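Local structure of acidocalcisomal pyrophosphatase (5CUX) at residues Pro75-Asn80 / Phe245-Ile250. The protein probably hydrolyses inorganic pyrophosphate with the help of magnesium, this chain being the pyrophosphatase-family part of an acidocalcisomal enzyme, without its N-terminal domain. Residues are numbered along the deposited sequence; the frame is centred on the assembly and turned at random.
Sequences PMNRYN and FAMKVI. With POP (pyrophosphate 2-), chain C.
Met-247 reaches out from helix 243-262 to meet Tyr-79, and these two residues contribute the largest shares of the 218 Å² that the segments bury between them. The methionine chain is extended beyond CG (chi2 173°), which carries its methyl away from the helix and up to the edge of the tyrosine ring, near the ring plane: Met-247 CE lies 3.5 Å from Tyr-79 CE1. The phenol oxygen sits alongside the same chain, close to CG as well as to the methyl. Three residues on from Met-247, Ile-250 meets the ring on its CE2 side, its CG2 branch 3.8 Å from Tyr-79 CE2, with an oblique approach to the ring. Two side chains of the helix thus touch the tyrosine by apolar contact, at CE1 and at CE2, while Tyr-62 and Val-170 pack against it from the same chain.

The methyl of Met-247 also lies 3.5 Å from Asn-77 CB and comes to 3.6 Å from Met-76 O; its still closer approach to the Asn-77 amide is doubtful. Asn-77 turns that amide to the helix side, CG anti to the backbone N (chi1 -173°), and its OD1 is hydrogen-bonded to Val-170 N of strand 165-178. Its backbone serves the ligand: Asn-77 N donates to the bridging oxygen O of pyrophosphate at 3.1 Å, nearly straight at 166°, with a second, weak bond to O3. Arg-68 and Lys-70 also bind this anion.

What results is packing of the C-terminal helix against the loop and the first residue of strand 79-83, part of the mixed sheet of the pyrophosphatase fold, with side chains of this segment on the helix and its backbone lining a pyrophosphate pocket.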
loop_
_atom_site.group_PDB
_atom_site.type_symbol
_atom_site.label_atom_id
_atom_site.label_comp_id
_atom_site.label_asym_id
_atom_site.label_seq_id
_atom_site.Cartn_x
_atom_site.Cartn_y
_atom_site.Cartn_z
ATOM N N PRO A 75 20.940 2.540 -6.902
ATOM C CA PRO A 75 21.649 3.551 -6.104
ATOM C C PRO A 75 21.130 3.647 -4.698
ATOM O O PRO A 75 19.954 3.454 -4.469
ATOM C CB PRO A 75 21.386 4.834 -6.862
ATOM C CG PRO A 75 20.811 4.378 -8.215
ATOM C CD PRO A 75 20.035 3.164 -7.876
ATOM N N MET A 76 22.004 3.976 -3.758
ATOM C CA MET A 76 21.608 4.091 -2.358
ATOM C C MET A 76 20.915 5.393 -2.028
ATOM O O MET A 76 21.332 6.460 -2.473
ATOM C CB MET A 76 22.807 3.960 -1.466
ATOM C CG MET A 76 23.433 2.592 -1.506
ATOM S SD MET A 76 25.143 2.586 -0.892
ATOM C CE MET A 76 26.052 2.898 -2.615
ATOM N N ASN A 77 19.854 5.303 -1.233
ATOM C CA ASN A 77 19.108 6.467 -0.815
ATOM C C ASN A 77 18.341 6.178 0.477
ATOM O O ASN A 77 17.140 6.029 0.423
ATOM C CB ASN A 77 18.145 6.858 -1.914
ATOM C CG ASN A 77 17.442 8.168 -1.634
ATOM O OD1 ASN A 77 17.435 8.629 -0.486
ATOM N ND2 ASN A 77 16.835 8.779 -2.673
ATOM N N ARG A 78 19.024 6.038 1.620
ATOM C CA ARG A 78 18.366 5.819 2.921
ATOM C C ARG A 78 19.179 6.666 3.870
ATOM O O ARG A 78 20.289 6.312 4.219
ATOM C CB ARG A 78 18.385 4.333 3.392
ATOM C CG ARG A 78 17.005 3.583 3.278
ATOM C CD ARG A 78 16.917 1.971 3.521
ATOM N NE ARG A 78 15.517 1.473 3.311
ATOM C CZ ARG A 78 15.038 0.208 3.393
ATOM N NH1 ARG A 78 13.734 -0.025 3.169
ATOM N NH2 ARG A 78 15.817 -0.835 3.686
ATOM N N TYR A 79 18.655 7.825 4.241
ATOM C CA TYR A 79 19.349 8.704 5.191
ATOM C C TYR A 79 18.643 8.712 6.535
ATOM O O TYR A 79 17.450 8.358 6.598
ATOM C CB TYR A 79 19.343 10.121 4.700
ATOM C CG TYR A 79 20.076 10.320 3.424
ATOM C CD1 TYR A 79 19.499 9.978 2.211
ATOM C CD2 TYR A 79 21.362 10.886 3.420
ATOM C CE1 TYR A 79 20.185 10.198 1.026
ATOM C CE2 TYR A 79 22.041 11.113 2.246
ATOM C CZ TYR A 79 21.453 10.772 1.061
ATOM O OH TYR A 79 22.117 11.042 -0.101
ATOM N N ASN A 80 19.347 9.094 7.609
ATOM C CA ASN A 80 18.673 9.195 8.910
ATOM C C ASN A 80 18.097 10.627 9.033
ATOM O O ASN A 80 18.668 11.601 8.533
ATOM C CB ASN A 80 19.594 8.871 10.095
ATOM C CG ASN A 80 19.574 7.371 10.479
ATOM O OD1 ASN A 80 18.516 6.757 10.636
ATOM N ND2 ASN A 80 20.759 6.785 10.655
ATOM N N PHE A 245 20.344 16.549 -7.304
ATOM C CA PHE A 245 20.881 17.791 -6.791
ATOM C C PHE A 245 20.895 17.815 -5.278
ATOM O O PHE A 245 21.856 18.269 -4.638
ATOM C CB PHE A 245 20.060 18.964 -7.259
ATOM C CG PHE A 245 20.575 20.240 -6.760
ATOM C CD1 PHE A 245 21.740 20.786 -7.302
ATOM C CD2 PHE A 245 19.962 20.881 -5.702
ATOM C CE1 PHE A 245 22.272 21.941 -6.791
ATOM C CE2 PHE A 245 20.494 22.057 -5.172
ATOM C CZ PHE A 245 21.645 22.588 -5.713
ATOM N N ALA A 246 19.807 17.323 -4.705
ATOM C CA ALA A 246 19.644 17.322 -3.274
ATOM C C ALA A 246 20.697 16.490 -2.601
ATOM O O ALA A 246 21.195 16.875 -1.545
ATOM C CB ALA A 246 18.241 16.837 -2.901
ATOM N N MET A 247 21.039 15.348 -3.201
ATOM C CA MET A 247 22.073 14.458 -2.630
ATOM C C MET A 247 23.499 15.093 -2.691
ATOM O O MET A 247 24.305 14.911 -1.790
ATOM C CB MET A 247 22.013 13.100 -3.327
ATOM C CG MET A 247 20.874 12.260 -2.804
ATOM S SD MET A 247 20.590 10.691 -3.710
ATOM C CE MET A 247 19.895 9.796 -2.485
ATOM N N LYS A 248 23.784 15.852 -3.746
ATOM C CA LYS A 248 25.042 16.542 -3.864
ATOM C C LYS A 248 25.087 17.588 -2.704
ATOM O O LYS A 248 26.061 17.644 -1.946
ATOM C CB LYS A 248 25.109 17.190 -5.259
ATOM C CG LYS A 248 26.354 17.989 -5.569
ATOM C CD LYS A 248 27.634 17.350 -4.955
ATOM C CE LYS A 248 28.917 18.258 -5.176
ATOM N NZ LYS A 248 29.981 18.097 -4.117
ATOM N N VAL A 249 24.039 18.403 -2.549
ATOM C CA VAL A 249 24.021 19.361 -1.455
ATOM C C VAL A 249 24.251 18.632 -0.106
ATOM O O VAL A 249 25.013 19.116 0.755
ATOM C CB VAL A 249 22.674 20.195 -1.441
ATOM C CG1 VAL A 249 22.596 21.072 -0.174
ATOM C CG2 VAL A 249 22.584 21.095 -2.704
ATOM N N ILE A 250 23.626 17.472 0.086
ATOM C CA ILE A 250 23.825 16.724 1.328
ATOM C C ILE A 250 25.270 16.194 1.473
ATOM O O ILE A 250 25.807 16.200 2.599
ATOM C CB ILE A 250 22.821 15.576 1.457
ATOM C CG1 ILE A 250 21.432 16.147 1.646
ATOM C CG2 ILE A 250 23.070 14.783 2.687
ATOM C CD1 ILE A 250 20.305 15.166 1.337
HETATM P P1 POP C . 18.116 2.036 -1.256
HETATM O O1 POP C . 18.530 1.314 -2.554
HETATM O O2 POP C . 17.173 1.131 -0.432
HETATM O O3 POP C . 17.339 3.309 -1.657
HETATM O O POP C . 19.398 2.381 -0.448
HETATM P P2 POP C . 20.089 1.431 0.563
HETATM O O4 POP C . 20.919 0.369 -0.173
HETATM O O5 POP C . 19.038 0.742 1.452
HETATM O O6 POP C . 21.050 2.227 1.459
#